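Local coordinates for ubiquitin-conjugating enzyme-like protein (PDB 6ZM3) that probably acts as a ubiquitin-conjugating enzyme variant that pairs with an active E2 in the building of ubiquitin chains, at residues B[15-20]-B[40-45]; B[55-60]-B[85-90]; B[75-80]-B[114-119]. One frame throughout, in Å; residues are numbered along the deposited sequence. Where two conformers were deposited one is given.

Interaction 1 (B[15-20]-B[40-45]); sequences EELETG and IFFHYW
The six-membered end of the W45 indole meets the N-terminal helix edge-on: its CH2 lies 3.8 Å from L17 CA, which sits in the plane of the ring, and 4.0 Å from L17 CB. The carbonyl carbon of E16 borders the same corner obliquely. F42 supplies the second flat surface. One face of its phenyl ring is covered, toward the rim, by the backbone oxygen of I40, while L17 CD2 approaches the ring's outer end at a slant, 4.0 Å from F42 CE1 and 4.1 Å from F42 CZ. L17 has its CG anti to the backbone N (chi1 178°), which carries the isobutyl group past the indole to the phenyl; the leucine and phenylalanine side chains cross at about a right angle. One residue of the helix thus serves both rings, with its backbone and CB at the indole and its CD2 methyl at the phenyl.

The carboxylate of E16 looks elsewhere: OE2 is hydrogen-bonded to Y72 OH and in a salt bridge with R12, and OE1 is hydrogen-bonded to M113 N. L13 touches W45 and L14 touches F42, extending the helical surface, and V32 and L34 of the adjacent strand close the cluster. This is the junction at which the N-terminal helix 9-22 of the UBC fold packs beside the start of strand 44-50.

The indole nitrogen has its own answer within the 40-45 segment: W45 NE1 donates to F42 O at 2.9 Å, bent to 141°, with the donor lying above the carbonyl plane, not in it. That bond limits rotation of the indole and presents its hydrocarbon edge to the helix, so what passes between the segments is apolar packing, with the one polar atom of the tryptophan side chain satisfied locally.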
loop_
_atom_site.group_PDB
_atom_site.type_symbol
_atom_site.label_atom_id
_atom_site.label_comp_id
_atom_site.label_asym_id
_atom_site.label_seq_id
_atom_site.Cartn_x
_atom_site.Cartn_y
_atom_site.Cartn_z
ATOM N N GLU B 15 -14.794 12.685 -19.008
ATOM C CA GLU B 15 -15.453 13.556 -18.039
ATOM C C GLU B 15 -15.001 13.206 -16.622
ATOM O O GLU B 15 -14.676 14.063 -15.802
ATOM C CB GLU B 15 -16.986 13.455 -18.150
ATOM C CG GLU B 15 -17.719 14.388 -17.182
ATOM C CD GLU B 15 -19.199 14.531 -17.494
ATOM O OE1 GLU B 15 -19.890 13.504 -17.525
ATOM O OE2 GLU B 15 -19.647 15.662 -17.752
ATOM N N GLU B 16 -15.058 11.926 -16.273
ATOM C CA GLU B 16 -14.630 11.511 -14.939
ATOM C C GLU B 16 -13.130 11.757 -14.735
ATOM O O GLU B 16 -12.731 12.107 -13.645
ATOM C CB GLU B 16 -15.011 10.039 -14.733
ATOM C CG GLU B 16 -16.506 9.844 -14.670
ATOM C CD GLU B 16 -16.933 8.475 -14.145
ATOM O OE1 GLU B 16 -16.572 8.107 -13.000
ATOM O OE2 GLU B 16 -17.581 7.786 -14.908
ATOM N N LEU B 17 -12.306 11.537 -15.765
ATOM C CA LEU B 17 -10.888 11.862 -15.612
ATOM C C LEU B 17 -10.741 13.332 -15.180
ATOM O O LEU B 17 -9.996 13.651 -14.243
ATOM C CB LEU B 17 -10.201 11.577 -16.951
ATOM C CG LEU B 17 -8.705 11.889 -17.031
ATOM C CD1 LEU B 17 -7.890 10.892 -16.198
ATOM C CD2 LEU B 17 -8.230 11.870 -18.497
ATOM N N GLU B 18 -11.488 14.223 -15.851
ATOM C CA GLU B 18 -11.335 15.655 -15.609
ATOM C C GLU B 18 -11.877 16.035 -14.233
ATOM O O GLU B 18 -11.329 16.920 -13.582
ATOM C CB GLU B 18 -12.055 16.480 -16.674
ATOM C CG GLU B 18 -11.222 16.669 -17.924
ATOM C CD GLU B 18 -11.954 17.144 -19.167
ATOM O OE1 GLU B 18 -12.793 18.076 -19.045
ATOM O OE2 GLU B 18 -11.676 16.575 -20.258
ATOM N N THR B 19 -12.968 15.400 -13.794
ATOM C CA THR B 19 -13.462 15.664 -12.444
ATOM C C THR B 19 -12.389 15.396 -11.395
ATOM O O THR B 19 -12.215 16.178 -10.467
ATOM C CB THR B 19 -14.737 14.860 -12.187
ATOM O OG1 THR B 19 -15.707 15.335 -13.119
ATOM C CG2 THR B 19 -15.288 15.031 -10.788
ATOM N N GLY B 20 -11.740 14.228 -11.461
ATOM C CA GLY B 20 -10.573 13.922 -10.645
ATOM C C GLY B 20 -9.481 14.981 -10.750
ATOM O O GLY B 20 -9.004 15.486 -9.737
ATOM N N ILE B 40 -5.319 5.012 -23.130
ATOM C CA ILE B 40 -6.099 6.165 -23.559
ATOM C C ILE B 40 -7.579 5.789 -23.584
ATOM O O ILE B 40 -8.414 6.599 -23.948
ATOM C CB ILE B 40 -5.585 6.718 -24.908
ATOM C CG1 ILE B 40 -5.688 5.698 -26.038
ATOM C CG2 ILE B 40 -4.158 7.249 -24.749
ATOM C CD1 ILE B 40 -6.418 6.218 -27.234
ATOM N N PHE B 41 -7.894 4.540 -23.229
ATOM C CA PHE B 41 -9.280 4.092 -23.265
ATOM C C PHE B 41 -9.781 3.847 -21.850
ATOM O O PHE B 41 -10.930 3.474 -21.668
ATOM C CB PHE B 41 -9.480 2.904 -24.209
ATOM C CG PHE B 41 -9.335 3.212 -25.672
ATOM C CD1 PHE B 41 -10.262 4.011 -26.335
ATOM C CD2 PHE B 41 -8.253 2.736 -26.387
ATOM C CE1 PHE B 41 -10.099 4.329 -27.674
ATOM C CE2 PHE B 41 -8.102 3.040 -27.729
ATOM C CZ PHE B 41 -9.021 3.837 -28.375
ATOM N N PHE B 42 -8.919 4.119 -20.857
ATOM C CA PHE B 42 -9.268 4.247 -19.451
ATOM C C PHE B 42 -10.032 3.024 -18.939
ATOM O O PHE B 42 -11.030 3.180 -18.258
ATOM C CB PHE B 42 -10.090 5.528 -19.223
ATOM C CG PHE B 42 -9.595 6.723 -20.000
ATOM C CD1 PHE B 42 -8.326 7.250 -19.776
ATOM C CD2 PHE B 42 -10.400 7.341 -20.943
ATOM C CE1 PHE B 42 -7.883 8.364 -20.470
ATOM C CE2 PHE B 42 -9.965 8.468 -21.631
ATOM C CZ PHE B 42 -8.705 8.978 -21.392
ATOM N N HIS B 43 -9.516 1.813 -19.198
ATOM C CA HIS B 43 -10.211 0.608 -18.781
ATOM C C HIS B 43 -10.133 0.440 -17.265
ATOM O O HIS B 43 -11.139 0.189 -16.610
ATOM C CB HIS B 43 -9.643 -0.607 -19.530
ATOM C CG HIS B 43 -10.002 -0.647 -20.971
ATOM N ND1 HIS B 43 -11.228 -1.103 -21.417
ATOM C CD2 HIS B 43 -9.291 -0.327 -22.068
ATOM C CE1 HIS B 43 -11.251 -1.069 -22.730
ATOM N NE2 HIS B 43 -10.067 -0.593 -23.138
ATOM N N TYR B 44 -8.945 0.633 -16.678
ATOM C CA TYR B 44 -8.778 0.342 -15.267
ATOM C C TYR B 44 -8.486 1.588 -14.443
ATOM O O TYR B 44 -7.653 2.399 -14.852
ATOM C CB TYR B 44 -7.663 -0.689 -15.083
ATOM C CG TYR B 44 -8.137 -2.090 -15.403
ATOM C CD1 TYR B 44 -8.843 -2.833 -14.467
ATOM C CD2 TYR B 44 -7.900 -2.659 -16.640
ATOM C CE1 TYR B 44 -9.291 -4.115 -14.754
ATOM C CE2 TYR B 44 -8.323 -3.950 -16.936
ATOM C CZ TYR B 44 -9.023 -4.677 -15.993
ATOM O OH TYR B 44 -9.483 -5.935 -16.277
ATOM N N TRP B 45 -9.143 1.658 -13.277
ATOM C CA TRP B 45 -8.987 2.721 -12.310
ATOM C C TRP B 45 -8.632 2.138 -10.951
ATOM O O TRP B 45 -9.105 1.063 -10.592
ATOM C CB TRP B 45 -10.277 3.562 -12.252
ATOM C CG TRP B 45 -10.640 4.179 -13.565
ATOM C CD1 TRP B 45 -11.065 3.543 -14.693
ATOM C CD2 TRP B 45 -10.648 5.587 -13.873
ATOM N NE1 TRP B 45 -11.289 4.444 -15.698
ATOM C CE2 TRP B 45 -11.024 5.710 -15.221
ATOM C CE3 TRP B 45 -10.312 6.733 -13.146
ATOM C CZ2 TRP B 45 -11.168 6.950 -15.850
ATOM C CZ3 TRP B 45 -10.390 7.954 -13.783
ATOM C CH2 TRP B 45 -10.825 8.062 -15.112
#

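Interaction 2 (B[55-60]-B[85-90]); sequences TTFEYR and VNLPCV
F57 reaches across to the 85-90 loop with the far end of its ring. Its CG stands anti to its own carbonyl carbon, and this chi1 of -58° points the ring axis, and with it CZ, at the 85-90 loop; chi2 (87°) sets the ring plane about at right angles to the CA-CB-CG plane and so turns the CE2 edge toward V85 and N86 O. N86 O lies at the ring edge, near its plane and 3.2 Å from F57 CZ, a close approach in which a carbonyl oxygen faces the weakly positive rim of the phenyl. V85 CB also lies near the ring plane, 4.2 Å from F57 CE2. L87 arrives from a different direction: with CG anti to the backbone N (chi1 -164°), it swings CD1 to 3.6 Å from F57 CZ, oblique to the ring, the two side chains crossing at roughly a right angle.

Both segments are irregular loops of the UBC fold. By sequence register, L87-P88-C89 falls where active E2 enzymes carry their His-Pro-Asn tripeptide, consistent with a variant of the UEV type. The three residues begin a type I turn closed by V90 N to L87 O at 3.0 Å.

F57 itself lies in two overlapping turns, type I from T55 to E58 and type II from F57 to R60; T55 OG1 accepts a weak hydrogen bond from F57 N in an ST turn. N86 ND2 and N86 N are hydrogen-bonded to V133 O and Q134 OE1, respectively. M124 of helix 113-125 touches both F57 and L87.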
loop_
_atom_site.group_PDB
_atom_site.type_symbol
_atom_site.label_atom_id
_atom_site.label_comp_id
_atom_site.label_asym_id
_atom_site.label_seq_id
_atom_site.Cartn_x
_atom_site.Cartn_y
_atom_site.Cartn_z
ATOM N N THR B 55 -16.432 2.995 13.390
ATOM C CA THR B 55 -16.785 1.761 12.717
ATOM C C THR B 55 -15.574 0.847 12.908
ATOM O O THR B 55 -14.530 1.329 13.352
ATOM C CB THR B 55 -17.105 1.995 11.231
ATOM O OG1 THR B 55 -15.894 2.266 10.517
ATOM C CG2 THR B 55 -18.109 3.100 10.950
ATOM N N THR B 56 -15.719 -0.440 12.592
ATOM C CA THR B 56 -14.601 -1.377 12.658
ATOM C C THR B 56 -13.755 -1.278 11.388
ATOM O O THR B 56 -12.721 -1.928 11.272
ATOM C CB THR B 56 -15.108 -2.820 12.725
ATOM O OG1 THR B 56 -16.134 -2.900 11.737
ATOM C CG2 THR B 56 -15.639 -3.179 14.098
ATOM N N PHE B 57 -14.187 -0.441 10.443
ATOM C CA PHE B 57 -13.392 -0.126 9.265
ATOM C C PHE B 57 -12.519 1.121 9.459
ATOM O O PHE B 57 -11.723 1.412 8.572
ATOM C CB PHE B 57 -14.302 0.109 8.054
ATOM C CG PHE B 57 -15.224 -1.022 7.660
ATOM C CD1 PHE B 57 -16.483 -1.141 8.240
ATOM C CD2 PHE B 57 -14.864 -1.936 6.675
ATOM C CE1 PHE B 57 -17.335 -2.181 7.894
ATOM C CE2 PHE B 57 -15.736 -2.946 6.288
ATOM C CZ PHE B 57 -16.973 -3.071 6.901
ATOM N N GLU B 58 -12.647 1.849 10.584
ATOM C CA GLU B 58 -12.236 3.248 10.664
ATOM C C GLU B 58 -10.762 3.433 10.300
ATOM O O GLU B 58 -9.903 2.712 10.800
ATOM C CB GLU B 58 -12.531 3.908 12.019
ATOM C CG GLU B 58 -11.767 3.327 13.194
ATOM C CD GLU B 58 -12.135 3.922 14.557
ATOM O OE1 GLU B 58 -11.445 3.621 15.525
ATOM O OE2 GLU B 58 -13.108 4.701 14.643
ATOM N N TYR B 59 -10.524 4.425 9.428
ATOM C CA TYR B 59 -9.218 4.951 9.039
ATOM C C TYR B 59 -8.381 3.930 8.263
ATOM O O TYR B 59 -7.249 4.237 7.890
ATOM C CB TYR B 59 -8.455 5.621 10.191
ATOM C CG TYR B 59 -9.275 6.468 11.134
ATOM C CD1 TYR B 59 -10.037 7.532 10.669
ATOM C CD2 TYR B 59 -9.297 6.203 12.498
ATOM C CE1 TYR B 59 -10.788 8.309 11.541
ATOM C CE2 TYR B 59 -10.060 6.953 13.378
ATOM C CZ TYR B 59 -10.809 8.011 12.893
ATOM O OH TYR B 59 -11.569 8.752 13.752
ATOM N N ARG B 60 -8.938 2.745 7.980
ATOM C CA ARG B 60 -8.215 1.813 7.133
ATOM C C ARG B 60 -8.118 2.411 5.730
ATOM O O ARG B 60 -9.119 2.891 5.174
ATOM C CB ARG B 60 -8.863 0.426 7.040
ATOM C CG ARG B 60 -8.855 -0.361 8.351
ATOM C CD ARG B 60 -9.606 -1.670 8.302
ATOM N NE ARG B 60 -9.412 -2.435 9.537
ATOM C CZ ARG B 60 -9.301 -3.757 9.564
ATOM N NH1 ARG B 60 -9.415 -4.449 8.450
ATOM N NH2 ARG B 60 -9.091 -4.389 10.702
ATOM N N VAL B 85 -12.217 -7.065 3.183
ATOM C CA VAL B 85 -13.289 -6.473 3.973
ATOM C C VAL B 85 -14.309 -7.559 4.292
ATOM O O VAL B 85 -14.430 -8.541 3.546
ATOM C CB VAL B 85 -13.971 -5.296 3.239
ATOM C CG1 VAL B 85 -13.060 -4.074 3.183
ATOM C CG2 VAL B 85 -14.442 -5.680 1.836
ATOM N N ASN B 86 -15.019 -7.332 5.406
ATOM C CA ASN B 86 -16.259 -8.027 5.743
ATOM C C ASN B 86 -17.411 -7.027 5.618
ATOM O O ASN B 86 -17.646 -6.190 6.505
ATOM C CB ASN B 86 -16.195 -8.630 7.150
ATOM C CG ASN B 86 -17.477 -9.321 7.583
ATOM O OD1 ASN B 86 -18.276 -9.752 6.740
ATOM N ND2 ASN B 86 -17.671 -9.428 8.898
ATOM N N LEU B 87 -18.076 -7.111 4.468
ATOM C CA LEU B 87 -19.172 -6.233 4.090
ATOM C C LEU B 87 -20.141 -7.056 3.251
ATOM O O LEU B 87 -19.739 -7.811 2.378
ATOM C CB LEU B 87 -18.589 -5.051 3.295
ATOM C CG LEU B 87 -19.505 -3.841 3.126
ATOM C CD1 LEU B 87 -19.686 -3.118 4.461
ATOM C CD2 LEU B 87 -18.959 -2.889 2.049
ATOM N N PRO B 88 -21.466 -6.960 3.497
ATOM C CA PRO B 88 -22.442 -7.832 2.835
ATOM C C PRO B 88 -22.395 -7.816 1.316
ATOM O O PRO B 88 -22.416 -8.877 0.708
ATOM C CB PRO B 88 -23.804 -7.348 3.362
ATOM C CG PRO B 88 -23.470 -6.689 4.668
ATOM C CD PRO B 88 -22.091 -6.067 4.482
ATOM N N CYS B 89 -22.234 -6.629 0.700
ATOM C CA CYS B 89 -22.288 -6.558 -0.748
ATOM C C CYS B 89 -20.975 -6.997 -1.390
ATOM O O CYS B 89 -20.842 -6.955 -2.609
ATOM C CB CYS B 89 -22.681 -5.157 -1.219
ATOM S SG CYS B 89 -21.537 -3.873 -0.637
ATOM N N VAL B 90 -19.991 -7.382 -0.570
ATOM C CA VAL B 90 -18.708 -7.829 -1.109
ATOM C C VAL B 90 -18.590 -9.344 -0.987
ATOM O O VAL B 90 -18.672 -9.870 0.121
ATOM C CB VAL B 90 -17.556 -7.148 -0.351
ATOM C CG1 VAL B 90 -16.216 -7.574 -0.949
ATOM C CG2 VAL B 90 -17.690 -5.631 -0.426
#

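Interaction 3 (B[75-80]-B[114-119]); sequences VPPHIR and ELCLSE
Two torsions set the meeting of I79 and C116. In I79, CG1 is anti to the carbonyl carbon (chi1 -51°) and the chain runs on extended (chi2 -164°), so that CD1 projects from the strand as a single methyl probe and stops 3.6 Å from C116 CB on the helix. C116 also has its SG anti to the carbonyl carbon (chi1 -68°), which brings the sulfur to the proline preceding the strand, SG lying 4.0 Å from P77 CG, while it stays about 4.2 Å from I79 CD1. A lighter touch is made by L117, whose CD2 is 4.4 Å from I79 CD1.

P76 and P77 end the YPxxPP sequence, familiar from UBC domains, that leads into strand 78-81. Helix 113-125 packs across the four-stranded antiparallel sheet, from strand 78-81 to strand 30-34 at the other border. L64 touches both I79 and L117, the latter continuing to V30 and V32 on the far strand, while F104 of helix 102-105 lies against P77 and I79, and W107 against P77.

All four touching residues are buried, and methyl, methylene and thiol groups make the contact. The join between strand and helix therefore rests on van der Waals fit and the exclusion of water: C116 meets the isoleucine methyl chiefly through CB, and its sulfur lies between that methyl and the ring of P77.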
loop_
_atom_site.group_PDB
_atom_site.type_symbol
_atom_site.label_atom_id
_atom_site.label_comp_id
_atom_site.label_asym_id
_atom_site.label_seq_id
_atom_site.Cartn_x
_atom_site.Cartn_y
_atom_site.Cartn_z
ATOM N N VAL B 75 -23.967 -0.279 -18.303
ATOM C CA VAL B 75 -23.972 -1.236 -17.201
ATOM C C VAL B 75 -22.953 -0.775 -16.156
ATOM O O VAL B 75 -22.075 0.033 -16.458
ATOM C CB VAL B 75 -23.674 -2.660 -17.708
ATOM C CG1 VAL B 75 -24.673 -3.109 -18.759
ATOM C CG2 VAL B 75 -22.254 -2.788 -18.235
ATOM N N PRO B 76 -23.021 -1.229 -14.880
ATOM C CA PRO B 76 -22.160 -0.667 -13.840
ATOM C C PRO B 76 -20.682 -1.006 -14.059
ATOM O O PRO B 76 -20.353 -1.923 -14.811
ATOM C CB PRO B 76 -22.707 -1.301 -12.540
ATOM C CG PRO B 76 -24.084 -1.834 -12.925
ATOM C CD PRO B 76 -23.914 -2.280 -14.362
ATOM N N PRO B 77 -19.740 -0.280 -13.405
ATOM C CA PRO B 77 -18.339 -0.678 -13.421
ATOM C C PRO B 77 -18.186 -1.943 -12.574
ATOM O O PRO B 77 -18.981 -2.191 -11.660
ATOM C CB PRO B 77 -17.627 0.466 -12.688
ATOM C CG PRO B 77 -18.678 1.146 -11.830
ATOM C CD PRO B 77 -19.988 0.873 -12.532
ATOM N N HIS B 78 -17.141 -2.712 -12.866
ATOM C CA HIS B 78 -16.773 -3.867 -12.053
ATOM C C HIS B 78 -15.799 -3.395 -10.989
ATOM O O HIS B 78 -14.733 -2.902 -11.351
ATOM C CB HIS B 78 -16.160 -4.947 -12.951
ATOM C CG HIS B 78 -17.039 -5.287 -14.109
ATOM N ND1 HIS B 78 -18.270 -5.892 -13.949
ATOM C CD2 HIS B 78 -16.885 -5.100 -15.439
ATOM C CE1 HIS B 78 -18.824 -6.079 -15.125
ATOM N NE2 HIS B 78 -17.995 -5.600 -16.057
ATOM N N ILE B 79 -16.206 -3.495 -9.718
ATOM C CA ILE B 79 -15.435 -3.037 -8.576
ATOM C C ILE B 79 -15.052 -4.273 -7.755
ATOM O O ILE B 79 -15.914 -5.074 -7.387
ATOM C CB ILE B 79 -16.219 -1.987 -7.755
ATOM C CG1 ILE B 79 -16.765 -0.845 -8.633
ATOM C CG2 ILE B 79 -15.423 -1.453 -6.562
ATOM C CD1 ILE B 79 -17.202 0.386 -7.829
ATOM N N ARG B 80 -13.750 -4.408 -7.469
ATOM C CA ARG B 80 -13.226 -5.464 -6.609
ATOM C C ARG B 80 -12.427 -4.791 -5.493
ATOM O O ARG B 80 -11.567 -3.944 -5.771
ATOM C CB ARG B 80 -12.212 -6.286 -7.409
ATOM C CG ARG B 80 -12.067 -7.746 -7.004
ATOM C CD ARG B 80 -11.272 -8.561 -8.016
ATOM N NE ARG B 80 -10.180 -7.809 -8.644
ATOM C CZ ARG B 80 -8.879 -7.914 -8.330
ATOM N NH1 ARG B 80 -8.478 -8.760 -7.393
ATOM N NH2 ARG B 80 -7.970 -7.190 -8.970
ATOM N N GLU B 114 -16.590 7.714 -8.558
ATOM C CA GLU B 114 -16.433 8.346 -7.266
ATOM C C GLU B 114 -17.666 8.163 -6.360
ATOM O O GLU B 114 -17.538 7.938 -5.143
ATOM C CB GLU B 114 -16.032 9.814 -7.451
ATOM C CG GLU B 114 -15.844 10.513 -6.127
ATOM C CD GLU B 114 -15.507 11.994 -6.147
ATOM O OE1 GLU B 114 -15.338 12.560 -7.251
ATOM O OE2 GLU B 114 -15.403 12.571 -5.039
ATOM N N LEU B 115 -18.866 8.317 -6.934
ATOM C CA LEU B 115 -20.085 8.100 -6.157
ATOM C C LEU B 115 -20.195 6.628 -5.717
ATOM O O LEU B 115 -20.602 6.365 -4.588
ATOM C CB LEU B 115 -21.304 8.602 -6.950
ATOM C CG LEU B 115 -22.662 8.606 -6.226
ATOM C CD1 LEU B 115 -22.621 9.332 -4.882
ATOM C CD2 LEU B 115 -23.724 9.219 -7.121
ATOM N N CYS B 116 -19.809 5.681 -6.576
ATOM C CA CYS B 116 -19.802 4.263 -6.191
ATOM C C CYS B 116 -18.973 4.063 -4.929
ATOM O O CYS B 116 -19.425 3.396 -3.986
ATOM C CB CYS B 116 -19.278 3.307 -7.266
ATOM S SG CYS B 116 -20.303 3.125 -8.746
ATOM N N LEU B 117 -17.780 4.680 -4.894
ATOM C CA LEU B 117 -16.923 4.562 -3.724
ATOM C C LEU B 117 -17.500 5.270 -2.495
ATOM O O LEU B 117 -17.406 4.727 -1.383
ATOM C CB LEU B 117 -15.497 5.034 -4.050
ATOM C CG LEU B 117 -14.719 4.284 -5.130
ATOM C CD1 LEU B 117 -13.226 4.666 -5.066
ATOM C CD2 LEU B 117 -14.846 2.768 -5.001
ATOM N N SER B 118 -18.078 6.489 -2.642
ATOM C CA SER B 118 -18.711 7.137 -1.505
ATOM C C SER B 118 -19.806 6.245 -0.937
ATOM O O SER B 118 -19.970 6.204 0.270
ATOM C CB SER B 118 -19.254 8.510 -1.818
ATOM O OG SER B 118 -18.334 9.481 -1.374
ATOM N N GLU B 119 -20.534 5.572 -1.838
ATOM C CA GLU B 119 -21.654 4.698 -1.506
ATOM C C GLU B 119 -21.187 3.386 -0.863
ATOM O O GLU B 119 -21.880 2.875 0.025
ATOM C CB GLU B 119 -22.591 4.484 -2.692
ATOM C CG GLU B 119 -23.388 5.742 -3.074
ATOM C CD GLU B 119 -24.445 6.164 -2.068
ATOM O OE1 GLU B 119 -25.196 5.279 -1.631
ATOM O OE2 GLU B 119 -24.463 7.350 -1.651
#

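Along the chain, interaction 1 closes before the other two open, whereas interactions 2 and 3 alternate their segments. Interaction 3 lies deepest, its centre about 4 Å from that of the chain. Interactions 1 and 2 are on opposite sides of the chain's centre, with centres 26 Å apart. Interactions 1 and 3, 13 Å between centres, share the antiparallel sheet: one brings helix 9-22 to strand 44-50, the other helix 113-125 to strand 78-81. Interaction 2, whose centre is about 16 Å from that of interaction 3, ties together the loops beyond the sheet and also borders helix 113-125. Together they span one UBC domain from N-terminal helix to distal loops.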